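Local coordinates for protein Tv2483 (PDB 6DET) that binds L-arginine with high selectivity, probably as the solute-binding lipoprotein of an ABC transporter for amino-acid uptake, at residues R114-Y119 / Y219-R224. Residues are numbered along the deposited sequence; the frame is centred on the assembly and turned at random. Where two conformers were deposited one is given.
Sequences RMCTPY and YTFAFR
R114 and F223 form a hydrogen-bonded pair, and M115 and A222 a non-hydrogen-bonded one, as antiparallel neighbours in the mixed sheet of a family 3 solute-binding protein. The short strand 114-115 lies along strand 215-223, which pairs with strand 98-104 as well. Backbone bonds fix the register. R114 N gives to F223 O at 2.9 Å, and F223 N gives back to R114 O. C116 N continues the pairing to F221 O. Beyond C116 the chain leaves the strand and swings out at T117, and Y119 N then bonds to Y219 O at 3.1 Å.

T220 meets the chain where it turns out. Its OG1 lies anti to the backbone N (chi1 -175°), which directs it to C116 O while CG2 faces M115. OG1 donates to C116 O; the bond is very short and its exact length doubtful. CG2 packs against CB, CG and SD of M115, crossing that chain at about a right angle.

The aromatic contact is an offset stack of Y119 on F221, planes at 30°. F221 CZ sits over the centre of the Y119 ring. F66 meets F221 edge-to-face, and Y119 OH bonds to D62, so helix 61-73 joins this cluster.

Y219 touches the bound arginine and its OH bonds to D193; its CB packs on Y119 CE1. One water donates to both Y119 OH and T220 O, at 2.8 Å from each.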
ATOM      1  N   ARG A 114     -12.950   3.720  -7.226  1.00 34.13           N
ATOM      2  CA  ARG A 114     -12.928   5.154  -6.969  1.00 32.24           C
ATOM      3  C   ARG A 114     -11.855   5.400  -5.921  1.00 34.49           C
ATOM      4  O   ARG A 114     -11.912   4.831  -4.832  1.00 31.68           O
ATOM      5  CB  ARG A 114     -14.285   5.661  -6.468  1.00 31.30           C
ATOM      6  CG  ARG A 114     -14.296   7.182  -6.167  1.00 34.49           C
ATOM      7  CD  ARG A 114     -15.674   7.676  -5.748  1.00 33.16           C
ATOM      8  NE  ARG A 114     -16.649   7.528  -6.824  1.00 36.36           N
ATOM      9  CZ  ARG A 114     -16.939   8.461  -7.719  1.00 40.18           C
ATOM     10  NH1 ARG A 114     -16.324   9.647  -7.683  1.00 42.59           N
ATOM     11  NH2 ARG A 114     -17.839   8.202  -8.659  1.00 40.24           N
ATOM     12  N   MET A 115     -10.857   6.206  -6.248  1.00 28.95           N
ATOM     13  CA  MET A 115      -9.716   6.376  -5.361  1.00 29.36           C
ATOM     14  C   MET A 115      -9.685   7.803  -4.821  1.00 30.40           C
ATOM     15  O   MET A 115     -10.042   8.759  -5.525  1.00 33.19           O
ATOM     16  CB  MET A 115      -8.416   6.001  -6.091  1.00 35.95           C
ATOM     17  CG  MET A 115      -8.393   4.489  -6.389  1.00 39.21           C
ATOM     18  SD  MET A 115      -7.010   3.831  -7.369  1.00 40.46           S
ATOM     19  CE  MET A 115      -7.491   4.413  -8.975  1.00 43.03           C
ATOM     20  N   CYS A 116      -9.325   7.948  -3.551  0.62 28.59           N
ATOM     21  CA  CYS A 116      -9.328   9.279  -2.971  0.62 25.89           C
ATOM     22  C   CYS A 116      -7.997   9.958  -3.266  0.62 28.06           C
ATOM     23  O   CYS A 116      -7.031   9.323  -3.695  0.62 28.19           O
ATOM     24  CB  CYS A 116      -9.576   9.229  -1.470  0.62 32.87           C
ATOM     25  SG  CYS A 116      -8.180   8.596  -0.532  0.62 30.01           S
ATOM     26  N   THR A 117      -7.963  11.263  -3.029  1.00 26.69           N
ATOM     27  CA  THR A 117      -6.801  12.051  -3.354  1.00 28.19           C
ATOM     28  C   THR A 117      -5.565  11.393  -2.714  1.00 30.24           C
ATOM     29  O   THR A 117      -5.621  10.986  -1.547  1.00 29.41           O
ATOM     30  CB  THR A 117      -6.979  13.488  -2.889  1.00 38.08           C
ATOM     31  OG1 THR A 117      -5.855  14.260  -3.349  1.00 50.72           O
ATOM     32  CG2 THR A 117      -7.100  13.545  -1.397  1.00 39.95           C
ATOM     33  N   PRO A 118      -4.484  11.224  -3.460  1.00 29.75           N
ATOM     34  CA  PRO A 118      -3.320  10.488  -2.932  1.00 29.56           C
ATOM     35  C   PRO A 118      -2.736  11.098  -1.668  1.00 27.35           C
ATOM     36  O   PRO A 118      -2.712  12.315  -1.484  1.00 28.21           O
ATOM     37  CB  PRO A 118      -2.322  10.558  -4.085  1.00 33.37           C
ATOM     38  CG  PRO A 118      -3.170  10.616  -5.295  1.00 38.40           C
ATOM     39  CD  PRO A 118      -4.420  11.369  -4.922  1.00 30.69           C
ATOM     40  N   TYR A 119      -2.216  10.223  -0.791  1.00 26.95           N
ATOM     41  CA  TYR A 119      -1.737  10.677   0.502  1.00 25.64           C
ATOM     42  C   TYR A 119      -0.249  10.406   0.723  1.00 23.10           C
ATOM     43  O   TYR A 119       0.341  11.034   1.616  1.00 28.58           O
ATOM     44  CB  TYR A 119      -2.598  10.055   1.635  1.00 27.42           C
ATOM     45  CG  TYR A 119      -2.360   8.555   1.898  1.00 26.84           C
ATOM     46  CD1 TYR A 119      -2.812   7.580   0.987  1.00 24.76           C
ATOM     47  CD2 TYR A 119      -1.777   8.128   3.079  1.00 29.40           C
ATOM     48  CE1 TYR A 119      -2.609   6.203   1.231  1.00 27.49           C
ATOM     49  CE2 TYR A 119      -1.564   6.746   3.332  1.00 28.19           C
ATOM     50  CZ  TYR A 119      -1.983   5.811   2.403  1.00 25.99           C
ATOM     51  OH  TYR A 119      -1.781   4.460   2.654  1.00 29.38           O
ATOM     52  N   TYR A 219       0.104   6.371  -3.405  1.00 24.49           N
ATOM     53  CA  TYR A 219      -0.786   5.557  -2.595  1.00 24.93           C
ATOM     54  C   TYR A 219      -2.103   6.309  -2.439  1.00 27.70           C
ATOM     55  O   TYR A 219      -2.120   7.542  -2.373  1.00 26.03           O
ATOM     56  CB  TYR A 219      -0.214   5.319  -1.203  1.00 30.00           C
ATOM     57  CG  TYR A 219       0.861   4.228  -1.062  1.00 25.02           C
ATOM     58  CD1 TYR A 219       1.111   3.321  -2.070  1.00 25.84           C
ATOM     59  CD2 TYR A 219       1.526   4.103   0.133  1.00 29.74           C
ATOM     60  CE1 TYR A 219       2.067   2.264  -1.867  1.00 29.46           C
ATOM     61  CE2 TYR A 219       2.469   3.097   0.350  1.00 26.48           C
ATOM     62  CZ  TYR A 219       2.725   2.193  -0.654  1.00 28.15           C
ATOM     63  OH  TYR A 219       3.616   1.165  -0.400  1.00 28.73           O
ATOM     64  N   THR A 220      -3.181   5.549  -2.318  1.00 26.07           N
ATOM     65  CA  THR A 220      -4.523   6.088  -2.124  1.00 26.42           C
ATOM     66  C   THR A 220      -5.284   5.162  -1.186  1.00 28.36           C
ATOM     67  O   THR A 220      -4.745   4.156  -0.681  1.00 28.28           O
ATOM     68  CB  THR A 220      -5.231   6.246  -3.483  1.00 28.54           C
ATOM     69  OG1 THR A 220      -6.515   6.875  -3.326  1.00 29.40           O
ATOM     70  CG2 THR A 220      -5.430   4.910  -4.152  1.00 27.18           C
ATOM     71  N   PHE A 221      -6.555   5.500  -0.943  1.00 26.63           N
ATOM     72  CA  PHE A 221      -7.509   4.595  -0.322  1.00 26.75           C
ATOM     73  C   PHE A 221      -8.594   4.325  -1.358  1.00 29.74           C
ATOM     74  O   PHE A 221      -9.097   5.271  -1.983  1.00 29.65           O
ATOM     75  CB  PHE A 221      -8.097   5.185   0.949  1.00 28.41           C
ATOM     76  CG  PHE A 221      -7.083   5.603   1.944  1.00 32.45           C
ATOM     77  CD1 PHE A 221      -6.069   4.719   2.350  1.00 28.93           C
ATOM     78  CD2 PHE A 221      -7.105   6.875   2.478  1.00 31.91           C
ATOM     79  CE1 PHE A 221      -5.133   5.144   3.265  1.00 29.14           C
ATOM     80  CE2 PHE A 221      -6.165   7.280   3.394  1.00 32.86           C
ATOM     81  CZ  PHE A 221      -5.183   6.410   3.783  1.00 29.25           C
ATOM     82  N   ALA A 222      -8.900   3.046  -1.587  1.00 29.17           N
ATOM     83  CA  ALA A 222      -9.764   2.612  -2.689  1.00 26.45           C
ATOM     84  C   ALA A 222     -11.188   2.337  -2.199  1.00 31.58           C
ATOM     85  O   ALA A 222     -11.379   1.660  -1.182  1.00 32.76           O
ATOM     86  CB  ALA A 222      -9.204   1.345  -3.345  1.00 29.68           C
ATOM     87  N   PHE A 223     -12.172   2.805  -2.971  1.00 29.03           N
ATOM     88  CA  PHE A 223     -13.590   2.703  -2.642  1.00 33.30           C
ATOM     89  C   PHE A 223     -14.336   2.118  -3.828  1.00 31.97           C
ATOM     90  O   PHE A 223     -13.819   2.063  -4.947  1.00 33.38           O
ATOM     91  CB  PHE A 223     -14.180   4.079  -2.295  1.00 29.07           C
ATOM     92  CG  PHE A 223     -13.650   4.646  -1.026  1.00 30.67           C
ATOM     93  CD1 PHE A 223     -12.384   5.213  -0.998  1.00 29.40           C
ATOM     94  CD2 PHE A 223     -14.392   4.608   0.137  1.00 30.65           C
ATOM     95  CE1 PHE A 223     -11.876   5.726   0.152  1.00 26.74           C
ATOM     96  CE2 PHE A 223     -13.866   5.119   1.309  1.00 34.07           C
ATOM     97  CZ  PHE A 223     -12.579   5.666   1.298  1.00 26.53           C
ATOM     98  N   ARG A 224     -15.592   1.723  -3.593  1.00 31.24           N
ATOM     99  CA  ARG A 224     -16.415   1.259  -4.695  1.00 31.19           C
ATOM    100  C   ARG A 224     -16.621   2.396  -5.682  1.00 30.76           C
ATOM    101  O   ARG A 224     -16.702   3.561  -5.298  1.00 31.12           O
ATOM    102  CB  ARG A 224     -17.785   0.788  -4.191  1.00 32.77           C
ATOM    103  CG  ARG A 224     -17.769  -0.582  -3.510  1.00 36.36           C
ATOM    104  CD  ARG A 224     -19.151  -0.942  -2.895  1.00 41.51           C
ATOM    105  NE  ARG A 224     -19.380  -0.148  -1.699  1.00 36.45           N
ATOM    106  CZ  ARG A 224     -19.045  -0.510  -0.468  1.00 42.89           C
ATOM    107  NH1 ARG A 224     -18.476  -1.688  -0.237  1.00 40.09           N
ATOM    108  NH2 ARG A 224     -19.279   0.322   0.543  1.00 36.19           N
TER
HETATM  109  O   HOH W   1      -3.509   2.746   1.350  1.00 28.39           O